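Local atomic coordinates of putidaredoxin reductase (Pseudomonas putida, PDB entry 1Q1R), a protein that carries electrons, as an FAD-dependent reductase, from NADH to the iron-sulfur protein putidaredoxin, which in turn supplies the cytochrome P450cam monooxygenase. Residues I246-N251 against R298-P303; P327-D332 against L338-L343; D360-Y365 against P380-Q385. All coordinates share one frame; numbering follows the deposited sequence.

Interaction 1: residues I246-N251 against R298-P303; sequences IGLIPN and RIESVP. With FAD (flavin-adenine dinucleotide), chain C.
P250 lies across the side chain of R298 at about a right angle, its ring carbons spread over one face of the guanidinium group and CD standing 3.6 Å from NH2. The contact shows how a charged group can be covered by hydrocarbon on a face while its N-H groups work elsewhere. R298 starts out with CG trans to its own N, then bends at chi3 (62°), which turns the guanidinium toward E300. NH1 reaches E300 OE2 at 2.7 Å in a salt bridge; the carboxylate uses the anti lone pair of that oxygen, and the acceptor lies slightly off the guanidinium plane. NH1 and NE are also bonded to the backbone carbonyls of D284 and N264.

L248 CD2 sits over the face of the E300 carboxylate, 3.6 Å from E300 CD. Direct bonds between the segments are replaced by water. Water 1, in the plane of the guanidinium at its edge, accepts from R298 NH2 (2.6 Å) and donates to L248 O (2.7 Å) and to E300 OE2. Water 2 accepts from L248 N and donates to E300 OE1 (2.7 Å), so both carboxylate oxygens are tied to one leucine backbone.

Beyond E300 the chain enters helix 302-316, with S301 as N-cap, its OG holding N304 N. There V302 N gives a nearly straight bond (2.8 Å, 167°) to flavin O2. A helix N terminus aimed at the flavin pyrimidine edge, where it would probably stabilise negative charge on the reduced ring, is typical of the glutathione reductase fold.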
loop_
_atom_site.group_PDB
_atom_site.type_symbol
_atom_site.label_atom_id
_atom_site.label_comp_id
_atom_site.label_asym_id
_atom_site.label_seq_id
_atom_site.Cartn_x
_atom_site.Cartn_y
_atom_site.Cartn_z
ATOM N N ILE A 246 5.051 10.278 -5.186
ATOM C CA ILE A 246 4.127 11.280 -4.671
ATOM C C ILE A 246 2.694 10.768 -4.598
ATOM O O ILE A 246 1.746 11.531 -4.775
ATOM C CB ILE A 246 4.153 12.557 -5.539
ATOM C CG1 ILE A 246 3.771 12.218 -6.981
ATOM C CG2 ILE A 246 5.535 13.185 -5.487
ATOM C CD1 ILE A 246 3.598 13.426 -7.870
ATOM N N GLY A 247 2.535 9.475 -4.338
ATOM C CA GLY A 247 1.200 8.921 -4.241
ATOM C C GLY A 247 0.829 7.985 -5.366
ATOM O O GLY A 247 1.564 7.833 -6.344
ATOM N N LEU A 248 -0.339 7.369 -5.225
ATOM C CA LEU A 248 -0.841 6.415 -6.198
ATOM C C LEU A 248 -2.181 6.862 -6.771
ATOM O O LEU A 248 -2.987 7.483 -6.077
ATOM C CB LEU A 248 -1.023 5.054 -5.520
ATOM C CG LEU A 248 -1.248 3.825 -6.393
ATOM C CD1 LEU A 248 0.067 3.456 -7.072
ATOM C CD2 LEU A 248 -1.740 2.664 -5.534
ATOM N N ILE A 249 -2.409 6.545 -8.040
ATOM C CA ILE A 249 -3.669 6.864 -8.697
ATOM C C ILE A 249 -4.360 5.529 -8.926
ATOM O O ILE A 249 -3.835 4.667 -9.632
ATOM C CB ILE A 249 -3.457 7.547 -10.066
ATOM C CG1 ILE A 249 -2.804 8.918 -9.874
ATOM C CG2 ILE A 249 -4.799 7.699 -10.782
ATOM C CD1 ILE A 249 -2.533 9.656 -11.184
ATOM N N PRO A 250 -5.538 5.325 -8.321
ATOM C CA PRO A 250 -6.220 4.047 -8.530
ATOM C C PRO A 250 -6.604 3.875 -9.998
ATOM O O PRO A 250 -6.997 4.843 -10.651
ATOM C CB PRO A 250 -7.431 4.153 -7.609
ATOM C CG PRO A 250 -7.740 5.624 -7.632
ATOM C CD PRO A 250 -6.366 6.248 -7.525
ATOM N N ASN A 251 -6.473 2.653 -10.513
ATOM C CA ASN A 251 -6.811 2.358 -11.903
ATOM C C ASN A 251 -8.303 2.035 -12.020
ATOM O O ASN A 251 -8.711 0.875 -11.932
ATOM C CB ASN A 251 -5.968 1.181 -12.422
ATOM C CG ASN A 251 -4.490 1.531 -12.562
ATOM O OD1 ASN A 251 -4.140 2.568 -13.130
ATOM N ND2 ASN A 251 -3.616 0.661 -12.055
ATOM N N ARG A 298 -10.461 4.159 0.901
ATOM C CA ARG A 298 -9.773 3.328 -0.085
ATOM C C ARG A 298 -8.415 3.060 0.560
ATOM O O ARG A 298 -7.661 3.988 0.847
ATOM C CB ARG A 298 -9.588 4.046 -1.430
ATOM C CG ARG A 298 -8.909 3.143 -2.488
ATOM C CD ARG A 298 -8.941 3.744 -3.888
ATOM N NE ARG A 298 -8.205 5.001 -3.950
ATOM C CZ ARG A 298 -6.883 5.095 -3.889
ATOM N NH1 ARG A 298 -6.142 3.999 -3.770
ATOM N NH2 ARG A 298 -6.304 6.284 -3.931
ATOM N N ILE A 299 -8.106 1.795 0.801
ATOM C CA ILE A 299 -6.855 1.463 1.466
ATOM C C ILE A 299 -5.845 0.756 0.579
ATOM O O ILE A 299 -6.185 -0.158 -0.165
ATOM C CB ILE A 299 -7.134 0.602 2.724
ATOM C CG1 ILE A 299 -8.061 1.377 3.668
ATOM C CG2 ILE A 299 -5.828 0.248 3.433
ATOM C CD1 ILE A 299 -8.313 0.689 4.983
ATOM N N GLU A 300 -4.594 1.191 0.677
ATOM C CA GLU A 300 -3.503 0.615 -0.098
ATOM C C GLU A 300 -2.578 -0.157 0.841
ATOM O O GLU A 300 -1.621 0.405 1.364
ATOM C CB GLU A 300 -2.718 1.737 -0.800
ATOM C CG GLU A 300 -3.497 2.454 -1.905
ATOM C CD GLU A 300 -2.893 3.808 -2.286
ATOM O OE1 GLU A 300 -1.726 4.081 -1.932
ATOM O OE2 GLU A 300 -3.591 4.598 -2.951
ATOM N N SER A 301 -2.863 -1.437 1.066
ATOM C CA SER A 301 -2.018 -2.240 1.945
ATOM C C SER A 301 -2.172 -3.726 1.662
ATOM O O SER A 301 -3.145 -4.162 1.042
ATOM C CB SER A 301 -2.378 -1.994 3.417
ATOM O OG SER A 301 -3.517 -2.762 3.787
ATOM N N VAL A 302 -1.206 -4.507 2.130
ATOM C CA VAL A 302 -1.259 -5.946 1.949
ATOM C C VAL A 302 -2.411 -6.515 2.777
ATOM O O VAL A 302 -3.239 -7.266 2.267
ATOM C CB VAL A 302 0.071 -6.616 2.373
ATOM C CG1 VAL A 302 -0.130 -8.120 2.560
ATOM C CG2 VAL A 302 1.136 -6.359 1.310
ATOM N N PRO A 303 -2.490 -6.151 4.066
ATOM C CA PRO A 303 -3.591 -6.692 4.873
ATOM C C PRO A 303 -4.956 -6.396 4.254
ATOM O O PRO A 303 -5.843 -7.253 4.249
ATOM C CB PRO A 303 -3.397 -6.006 6.225
ATOM C CG PRO A 303 -1.892 -5.848 6.291
ATOM C CD PRO A 303 -1.582 -5.338 4.895
HETATM P PA FAD C . -1.466 -3.890 -7.825
HETATM O O1A FAD C . -1.238 -2.570 -8.460
HETATM O O2A FAD C . -0.344 -4.529 -7.099
HETATM O O5B FAD C . -1.995 -4.927 -8.925
HETATM C C5B FAD C . -2.891 -4.530 -9.969
HETATM C C4B FAD C . -2.416 -5.153 -11.294
HETATM O O4B FAD C . -3.499 -5.096 -12.290
HETATM C C3B FAD C . -1.251 -4.349 -11.893
HETATM O O3B FAD C . -0.325 -5.253 -12.511
HETATM C C2B FAD C . -1.922 -3.516 -12.957
HETATM O O2B FAD C . -0.992 -3.191 -13.995
HETATM C C1B FAD C . -2.962 -4.484 -13.483
HETATM N N9A FAD C . -4.014 -3.851 -14.325
HETATM C C8A FAD C . -4.646 -2.687 -14.091
HETATM N N7A FAD C . -5.507 -2.450 -15.089
HETATM C C5A FAD C . -5.421 -3.460 -15.950
HETATM C C6A FAD C . -6.056 -3.757 -17.157
HETATM N N6A FAD C . -6.957 -2.920 -17.667
HETATM N N1A FAD C . -5.739 -4.903 -17.811
HETATM C C2A FAD C . -4.825 -5.750 -17.315
HETATM N N3A FAD C . -4.202 -5.480 -16.159
HETATM C C4A FAD C . -4.482 -4.350 -15.465
HETATM N N1 FAD C . 1.691 -2.753 1.897
HETATM C C2 FAD C . 1.819 -3.161 3.231
HETATM O O2 FAD C . 0.825 -3.514 3.863
HETATM N N3 FAD C . 3.091 -3.175 3.831
HETATM C C4 FAD C . 4.230 -2.786 3.089
HETATM O O4 FAD C . 5.341 -2.846 3.613
HETATM C C4X FAD C . 4.099 -2.374 1.753
HETATM N N5 FAD C . 5.197 -2.047 1.012
HETATM C C5X FAD C . 5.112 -1.713 -0.309
HETATM C C6 FAD C . 6.277 -1.409 -1.044
HETATM C C7 FAD C . 6.192 -1.088 -2.418
HETATM C C7M FAD C . 7.475 -0.726 -3.189
HETATM C C8 FAD C . 4.929 -1.079 -3.063
HETATM C C8M FAD C . 4.798 -0.761 -4.561
HETATM C C9 FAD C . 3.768 -1.381 -2.329
HETATM C C9A FAD C . 3.853 -1.696 -0.955
HETATM N N10 FAD C . 2.693 -2.019 -0.200
HETATM C C10 FAD C . 2.824 -2.365 1.161
HETATM C "C1'" FAD C . 1.340 -1.982 -0.835
HETATM C "C2'" FAD C . 0.861 -3.396 -1.170
HETATM O "O2'" FAD C . 1.904 -4.093 -1.860
HETATM C "C3'" FAD C . -0.411 -3.359 -2.036
HETATM O "O3'" FAD C . -1.406 -2.568 -1.372
HETATM C "C4'" FAD C . -0.950 -4.775 -2.273
HETATM O "O4'" FAD C . 0.048 -5.562 -2.928
HETATM C "C5'" FAD C . -2.225 -4.778 -3.134
HETATM O "O5'" FAD C . -1.960 -4.434 -4.505
HETATM P P FAD C . -3.118 -4.682 -5.605
HETATM O O1P FAD C . -3.041 -6.091 -6.044
HETATM O O2P FAD C . -4.395 -4.202 -5.031
HETATM O O3P FAD C . -2.724 -3.682 -6.822
HETATM O O HOH W 1 -3.850 7.140 -3.551
HETATM O O HOH W 2 -0.996 6.668 -2.403
#

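Interaction 2: residues P327-D332 against L338-L343; sequences PWFWSD and LKMVGL. With FAD (flavin-adenine dinucleotide), chain C.
F329 and M340 fit together on one side of the paired strands: M340 CB, a knuckle at the root of its side chain, is set over one face of the F329 ring, 4.0 Å from its centroid in a CH-pi contact. The methionine then bends at chi2 (63°) and curls SD obliquely past the same ring, a Met-aromatic contact at 4.5 Å from the centroid. Next along that face, the small S331 side chain nestles against the L338 branch, CB to CD1 at 4.0 Å, while S331 OG itself is bonded to E163. The two segments are arms of an antiparallel beta hairpin, strands 328-333 and 336-342, closed by paired bonds between F329 and M340 and between S331 and L338, and by G342 N to P327 O at 2.6 Å. On the other face the K339 chain runs beside W328, both pointing the same way, with K339 CE next to CZ3 of the six-membered ring at 4.0 Å; W328 CB butts against V341 CB. W330 leads away from its partner strand and offers one broad indole face to the flavin, whose N3 stands 3.5 Å from CE3. At the P327 end of the pair, the proline ring crosses the L343 branch at about a right angle, CG to CG at 3.8 Å.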
loop_
_atom_site.group_PDB
_atom_site.type_symbol
_atom_site.label_atom_id
_atom_site.label_comp_id
_atom_site.label_asym_id
_atom_site.label_seq_id
_atom_site.Cartn_x
_atom_site.Cartn_y
_atom_site.Cartn_z
ATOM N N PRO A 327 -8.258 -1.905 10.017
ATOM C CA PRO A 327 -7.224 -1.867 8.978
ATOM C C PRO A 327 -5.841 -1.677 9.599
ATOM O O PRO A 327 -5.698 -1.010 10.626
ATOM C CB PRO A 327 -7.640 -0.678 8.123
ATOM C CG PRO A 327 -8.260 0.251 9.130
ATOM C CD PRO A 327 -9.103 -0.698 9.963
ATOM N N TRP A 328 -4.827 -2.285 8.993
ATOM C CA TRP A 328 -3.468 -2.140 9.497
ATOM C C TRP A 328 -2.444 -2.345 8.396
ATOM O O TRP A 328 -2.765 -2.837 7.308
ATOM C CB TRP A 328 -3.186 -3.121 10.646
ATOM C CG TRP A 328 -3.101 -4.570 10.255
ATOM C CD1 TRP A 328 -4.141 -5.430 10.068
ATOM C CD2 TRP A 328 -1.903 -5.325 10.012
ATOM N NE1 TRP A 328 -3.669 -6.676 9.727
ATOM C CE2 TRP A 328 -2.299 -6.639 9.684
ATOM C CE3 TRP A 328 -0.535 -5.017 10.039
ATOM C CZ2 TRP A 328 -1.376 -7.650 9.384
ATOM C CZ3 TRP A 328 0.385 -6.018 9.742
ATOM C CH2 TRP A 328 -0.042 -7.322 9.417
ATOM N N PHE A 329 -1.215 -1.934 8.678
ATOM C CA PHE A 329 -0.123 -2.096 7.733
ATOM C C PHE A 329 1.178 -1.930 8.500
ATOM O O PHE A 329 1.166 -1.627 9.697
ATOM C CB PHE A 329 -0.242 -1.086 6.582
ATOM C CG PHE A 329 0.157 0.313 6.938
ATOM C CD1 PHE A 329 1.464 0.750 6.734
ATOM C CD2 PHE A 329 -0.773 1.204 7.461
ATOM C CE1 PHE A 329 1.838 2.056 7.042
ATOM C CE2 PHE A 329 -0.411 2.513 7.774
ATOM C CZ PHE A 329 0.899 2.940 7.564
ATOM N N TRP A 330 2.294 -2.154 7.823
ATOM C CA TRP A 330 3.587 -2.049 8.466
ATOM C C TRP A 330 4.592 -1.390 7.539
ATOM O O TRP A 330 4.329 -1.189 6.353
ATOM C CB TRP A 330 4.091 -3.443 8.869
ATOM C CG TRP A 330 4.660 -4.260 7.722
ATOM C CD1 TRP A 330 5.979 -4.391 7.382
ATOM C CD2 TRP A 330 3.922 -5.047 6.775
ATOM N NE1 TRP A 330 6.108 -5.213 6.284
ATOM C CE2 TRP A 330 4.863 -5.628 5.890
ATOM C CE3 TRP A 330 2.558 -5.315 6.586
ATOM C CZ2 TRP A 330 4.484 -6.469 4.835
ATOM C CZ3 TRP A 330 2.181 -6.153 5.534
ATOM C CH2 TRP A 330 3.144 -6.718 4.672
ATOM N N SER A 331 5.742 -1.052 8.105
ATOM C CA SER A 331 6.829 -0.433 7.369
ATOM C C SER A 331 8.114 -0.890 8.032
ATOM O O SER A 331 8.167 -1.049 9.253
ATOM C CB SER A 331 6.719 1.095 7.426
ATOM O OG SER A 331 7.816 1.716 6.773
ATOM N N ASP A 332 9.142 -1.125 7.227
ATOM C CA ASP A 332 10.435 -1.552 7.742
ATOM C C ASP A 332 11.452 -0.500 7.350
ATOM O O ASP A 332 11.705 -0.284 6.166
ATOM C CB ASP A 332 10.858 -2.894 7.137
ATOM C CG ASP A 332 10.020 -4.055 7.632
ATOM O OD1 ASP A 332 10.221 -5.184 7.125
ATOM O OD2 ASP A 332 9.169 -3.848 8.528
ATOM N N LEU A 338 7.891 -1.224 12.423
ATOM C CA LEU A 338 6.830 -0.227 12.428
ATOM C C LEU A 338 5.510 -0.873 12.026
ATOM O O LEU A 338 5.369 -1.367 10.907
ATOM C CB LEU A 338 7.182 0.895 11.452
ATOM C CG LEU A 338 8.552 1.537 11.716
ATOM C CD1 LEU A 338 9.005 2.359 10.517
ATOM C CD2 LEU A 338 8.460 2.397 12.962
ATOM N N LYS A 339 4.549 -0.884 12.946
ATOM C CA LYS A 339 3.242 -1.468 12.669
ATOM C C LYS A 339 2.152 -0.483 13.061
ATOM O O LYS A 339 2.115 0.012 14.189
ATOM C CB LYS A 339 3.078 -2.790 13.422
ATOM C CG LYS A 339 4.196 -3.782 13.135
ATOM C CD LYS A 339 3.909 -5.160 13.711
ATOM C CE LYS A 339 2.845 -5.891 12.905
ATOM N NZ LYS A 339 2.588 -7.268 13.434
ATOM N N MET A 340 1.266 -0.200 12.114
ATOM C CA MET A 340 0.189 0.750 12.328
ATOM C C MET A 340 -1.179 0.086 12.212
ATOM O O MET A 340 -1.420 -0.697 11.291
ATOM C CB MET A 340 0.291 1.878 11.293
ATOM C CG MET A 340 1.614 2.667 11.284
ATOM S SD MET A 340 3.148 1.758 10.867
ATOM C CE MET A 340 4.150 2.124 12.342
ATOM N N VAL A 341 -2.072 0.393 13.151
ATOM C CA VAL A 341 -3.426 -0.154 13.120
ATOM C C VAL A 341 -4.453 0.970 13.236
ATOM O O VAL A 341 -4.276 1.909 14.012
ATOM C CB VAL A 341 -3.670 -1.179 14.258
ATOM C CG1 VAL A 341 -3.390 -0.547 15.611
ATOM C CG2 VAL A 341 -5.103 -1.683 14.196
ATOM N N GLY A 342 -5.518 0.872 12.445
ATOM C CA GLY A 342 -6.564 1.876 12.467
ATOM C C GLY A 342 -6.277 3.068 11.579
ATOM O O GLY A 342 -5.220 3.149 10.946
ATOM N N LEU A 343 -7.228 3.998 11.536
ATOM C CA LEU A 343 -7.106 5.210 10.738
ATOM C C LEU A 343 -7.122 6.400 11.689
ATOM O O LEU A 343 -8.076 6.590 12.440
ATOM C CB LEU A 343 -8.272 5.301 9.747
ATOM C CG LEU A 343 -8.414 4.062 8.853
ATOM C CD1 LEU A 343 -9.634 4.198 7.956
ATOM C CD2 LEU A 343 -7.145 3.887 8.023
HETATM P PA FAD C . -1.466 -3.890 -7.825
HETATM O O1A FAD C . -1.238 -2.570 -8.460
HETATM O O2A FAD C . -0.344 -4.529 -7.099
HETATM O O5B FAD C . -1.995 -4.927 -8.925
HETATM C C5B FAD C . -2.891 -4.530 -9.969
HETATM C C4B FAD C . -2.416 -5.153 -11.294
HETATM O O4B FAD C . -3.499 -5.096 -12.290
HETATM C C3B FAD C . -1.251 -4.349 -11.893
HETATM O O3B FAD C . -0.325 -5.253 -12.511
HETATM C C2B FAD C . -1.922 -3.516 -12.957
HETATM O O2B FAD C . -0.992 -3.191 -13.995
HETATM C C1B FAD C . -2.962 -4.484 -13.483
HETATM N N9A FAD C . -4.014 -3.851 -14.325
HETATM C C8A FAD C . -4.646 -2.687 -14.091
HETATM N N7A FAD C . -5.507 -2.450 -15.089
HETATM C C5A FAD C . -5.421 -3.460 -15.950
HETATM C C6A FAD C . -6.056 -3.757 -17.157
HETATM N N6A FAD C . -6.957 -2.920 -17.667
HETATM N N1A FAD C . -5.739 -4.903 -17.811
HETATM C C2A FAD C . -4.825 -5.750 -17.315
HETATM N N3A FAD C . -4.202 -5.480 -16.159
HETATM C C4A FAD C . -4.482 -4.350 -15.465
HETATM N N1 FAD C . 1.691 -2.753 1.897
HETATM C C2 FAD C . 1.819 -3.161 3.231
HETATM O O2 FAD C . 0.825 -3.514 3.863
HETATM N N3 FAD C . 3.091 -3.175 3.831
HETATM C C4 FAD C . 4.230 -2.786 3.089
HETATM O O4 FAD C . 5.341 -2.846 3.613
HETATM C C4X FAD C . 4.099 -2.374 1.753
HETATM N N5 FAD C . 5.197 -2.047 1.012
HETATM C C5X FAD C . 5.112 -1.713 -0.309
HETATM C C6 FAD C . 6.277 -1.409 -1.044
HETATM C C7 FAD C . 6.192 -1.088 -2.418
HETATM C C7M FAD C . 7.475 -0.726 -3.189
HETATM C C8 FAD C . 4.929 -1.079 -3.063
HETATM C C8M FAD C . 4.798 -0.761 -4.561
HETATM C C9 FAD C . 3.768 -1.381 -2.329
HETATM C C9A FAD C . 3.853 -1.696 -0.955
HETATM N N10 FAD C . 2.693 -2.019 -0.200
HETATM C C10 FAD C . 2.824 -2.365 1.161
HETATM C "C1'" FAD C . 1.340 -1.982 -0.835
HETATM C "C2'" FAD C . 0.861 -3.396 -1.170
HETATM O "O2'" FAD C . 1.904 -4.093 -1.860
HETATM C "C3'" FAD C . -0.411 -3.359 -2.036
HETATM O "O3'" FAD C . -1.406 -2.568 -1.372
HETATM C "C4'" FAD C . -0.950 -4.775 -2.273
HETATM O "O4'" FAD C . 0.048 -5.562 -2.928
HETATM C "C5'" FAD C . -2.225 -4.778 -3.134
HETATM O "O5'" FAD C . -1.960 -4.434 -4.505
HETATM P P FAD C . -3.118 -4.682 -5.605
HETATM O O1P FAD C . -3.041 -6.091 -6.044
HETATM O O2P FAD C . -4.395 -4.202 -5.031
HETATM O O3P FAD C . -2.724 -3.682 -6.822
HETATM O O HOH W 3 7.230 -3.679 10.775
#

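Interaction 3: residues D360-Y365 against P380-Q385; sequences DFSVFY and PVEFNQ
The carboxylate of E382 receives S362 through the anti lone pair of OE1, on the side of that oxygen turned away from OE2, and the S362 hydroxyl donates to it at 2.7 Å between OG and OE1. Among the aromatic groups of the two segments, F361 meets F196 edge-to-face, Y365 does the same with Y347, and the F383 ring meets W328 with planes at about 65°. OE1 of E382 is shared by S362 OG and a salt bridge from R379 NH1, while OE2 pairs with R353 NE. R379 also holds D360 through NE, so one cation serves two acids whose OD1 and OE1 stay 6.7 Å apart, which would ease their like charges.

Helix 380-391 packs here on a face of the antiparallel sheet of the C-terminal domain, and S362 is the residue of 360-365 that touches it. The two segments bury 90 Å² between them. The backbones stay well apart, with 7.4 Å between S362 CA and E382 CA, and the side chains make the contact. Both put their first branch beside the backbone N (chi1 -64° for S362, -58° for E382); from there the glutamate extends beyond CG and brings its carboxylate to the strand. E382 CB lies 3.7 Å from S362 OG, and S362 CB lies 3.5 Å from E382 OE1.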
loop_
_atom_site.group_PDB
_atom_site.type_symbol
_atom_site.label_atom_id
_atom_site.label_comp_id
_atom_site.label_asym_id
_atom_site.label_seq_id
_atom_site.Cartn_x
_atom_site.Cartn_y
_atom_site.Cartn_z
ATOM N N ASP A 360 10.989 2.583 20.574
ATOM C CA ASP A 360 10.302 1.640 21.441
ATOM C C ASP A 360 9.156 2.357 22.135
ATOM O O ASP A 360 9.280 2.797 23.277
ATOM C CB ASP A 360 11.289 1.081 22.469
ATOM C CG ASP A 360 10.603 0.369 23.609
ATOM O OD1 ASP A 360 9.639 -0.384 23.356
ATOM O OD2 ASP A 360 11.039 0.557 24.765
ATOM N N PHE A 361 8.035 2.473 21.434
ATOM C CA PHE A 361 6.879 3.158 21.983
ATOM C C PHE A 361 5.644 2.903 21.145
ATOM O O PHE A 361 5.717 2.308 20.067
ATOM C CB PHE A 361 7.152 4.666 22.039
ATOM C CG PHE A 361 7.470 5.277 20.694
ATOM C CD1 PHE A 361 6.458 5.550 19.778
ATOM C CD2 PHE A 361 8.783 5.566 20.341
ATOM C CE1 PHE A 361 6.750 6.102 18.532
ATOM C CE2 PHE A 361 9.087 6.118 19.099
ATOM C CZ PHE A 361 8.070 6.386 18.192
ATOM N N SER A 362 4.507 3.353 21.659
ATOM C CA SER A 362 3.234 3.229 20.970
ATOM C C SER A 362 2.568 4.594 21.054
ATOM O O SER A 362 2.658 5.273 22.080
ATOM C CB SER A 362 2.354 2.176 21.637
ATOM O OG SER A 362 2.945 0.892 21.546
ATOM N N VAL A 363 1.913 5.001 19.976
ATOM C CA VAL A 363 1.239 6.288 19.948
ATOM C C VAL A 363 -0.240 6.051 19.698
ATOM O O VAL A 363 -0.632 5.489 18.664
ATOM C CB VAL A 363 1.812 7.202 18.833
ATOM C CG1 VAL A 363 1.168 8.581 18.900
ATOM C CG2 VAL A 363 3.322 7.324 18.987
ATOM N N PHE A 364 -1.061 6.466 20.658
ATOM C CA PHE A 364 -2.502 6.290 20.545
ATOM C C PHE A 364 -3.167 7.549 20.009
ATOM O O PHE A 364 -2.962 8.638 20.535
ATOM C CB PHE A 364 -3.105 5.926 21.911
ATOM C CG PHE A 364 -2.596 4.625 22.474
ATOM C CD1 PHE A 364 -1.364 4.561 23.118
ATOM C CD2 PHE A 364 -3.338 3.453 22.329
ATOM C CE1 PHE A 364 -0.874 3.350 23.605
ATOM C CE2 PHE A 364 -2.857 2.239 22.812
ATOM C CZ PHE A 364 -1.623 2.186 23.448
ATOM N N TYR A 365 -3.957 7.396 18.953
ATOM C CA TYR A 365 -4.670 8.521 18.357
ATOM C C TYR A 365 -6.114 8.473 18.837
ATOM O O TYR A 365 -6.826 7.500 18.582
ATOM C CB TYR A 365 -4.628 8.439 16.828
ATOM C CG TYR A 365 -3.239 8.600 16.253
ATOM C CD1 TYR A 365 -2.283 7.594 16.390
ATOM C CD2 TYR A 365 -2.873 9.773 15.596
ATOM C CE1 TYR A 365 -0.994 7.752 15.889
ATOM C CE2 TYR A 365 -1.587 9.941 15.089
ATOM C CZ TYR A 365 -0.654 8.930 15.239
ATOM O OH TYR A 365 0.619 9.103 14.746
ATOM N N PRO A 380 5.407 -5.256 19.034
ATOM C CA PRO A 380 4.493 -6.234 18.441
ATOM C C PRO A 380 3.329 -6.658 19.335
ATOM O O PRO A 380 2.221 -6.880 18.849
ATOM C CB PRO A 380 5.424 -7.395 18.085
ATOM C CG PRO A 380 6.501 -7.302 19.119
ATOM C CD PRO A 380 6.764 -5.818 19.166
ATOM N N VAL A 381 3.572 -6.769 20.637
ATOM C CA VAL A 381 2.508 -7.174 21.546
ATOM C C VAL A 381 1.473 -6.068 21.713
ATOM O O VAL A 381 0.268 -6.319 21.604
ATOM C CB VAL A 381 3.063 -7.570 22.931
ATOM C CG1 VAL A 381 1.916 -7.975 23.852
ATOM C CG2 VAL A 381 4.050 -8.724 22.780
ATOM N N GLU A 382 1.929 -4.846 21.969
ATOM C CA GLU A 382 0.986 -3.748 22.125
ATOM C C GLU A 382 0.257 -3.514 20.804
ATOM O O GLU A 382 -0.860 -2.997 20.785
ATOM C CB GLU A 382 1.697 -2.471 22.594
ATOM C CG GLU A 382 2.438 -2.646 23.924
ATOM C CD GLU A 382 2.707 -1.334 24.650
ATOM O OE1 GLU A 382 2.924 -0.300 23.981
ATOM O OE2 GLU A 382 2.719 -1.345 25.902
ATOM N N PHE A 383 0.880 -3.901 19.694
ATOM C CA PHE A 383 0.230 -3.743 18.397
ATOM C C PHE A 383 -0.952 -4.715 18.329
ATOM O O PHE A 383 -2.082 -4.330 18.023
ATOM C CB PHE A 383 1.203 -4.043 17.254
ATOM C CG PHE A 383 0.550 -4.044 15.902
ATOM C CD1 PHE A 383 0.049 -2.865 15.359
ATOM C CD2 PHE A 383 0.390 -5.231 15.195
ATOM C CE1 PHE A 383 -0.609 -2.868 14.131
ATOM C CE2 PHE A 383 -0.267 -5.246 13.967
ATOM C CZ PHE A 383 -0.768 -4.061 13.436
ATOM N N ASN A 384 -0.687 -5.983 18.617
ATOM C CA ASN A 384 -1.744 -6.987 18.595
ATOM C C ASN A 384 -2.850 -6.614 19.580
ATOM O O ASN A 384 -4.035 -6.734 19.274
ATOM C CB ASN A 384 -1.170 -8.361 18.937
ATOM C CG ASN A 384 -0.487 -9.020 17.752
ATOM O OD1 ASN A 384 0.304 -9.953 17.913
ATOM N ND2 ASN A 384 -0.805 -8.550 16.550
ATOM N N GLN A 385 -2.463 -6.144 20.760
ATOM C CA GLN A 385 -3.450 -5.755 21.759
ATOM C C GLN A 385 -4.257 -4.553 21.279
ATOM O O GLN A 385 -5.453 -4.456 21.550
ATOM C CB GLN A 385 -2.761 -5.431 23.089
ATOM C CG GLN A 385 -2.023 -6.616 23.685
ATOM C CD GLN A 385 -1.228 -6.255 24.924
ATOM O OE1 GLN A 385 -0.435 -5.314 24.913
ATOM N NE2 GLN A 385 -1.428 -7.013 26.000
#

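Followed from the N terminus, the three contacts come in series, and none nests within or crosses another. Interaction 1 closes a long loop of 46 intervening residues, joining strand 248-250 to the run that enters helix 302-316. That helix leads on to strand 328-333, where interaction 2 closes a short hairpin; the two contacts touch, P303 packing on W328 and V302 on W330, and both reach FAD. Interaction 3 closes a 14-residue excursion between strand 360-367 and helix 380-391. It does not touch interaction 1, but F383 of its helix packs against W328, K339 and V341, laying the helix against the sheet to which the hairpin belongs.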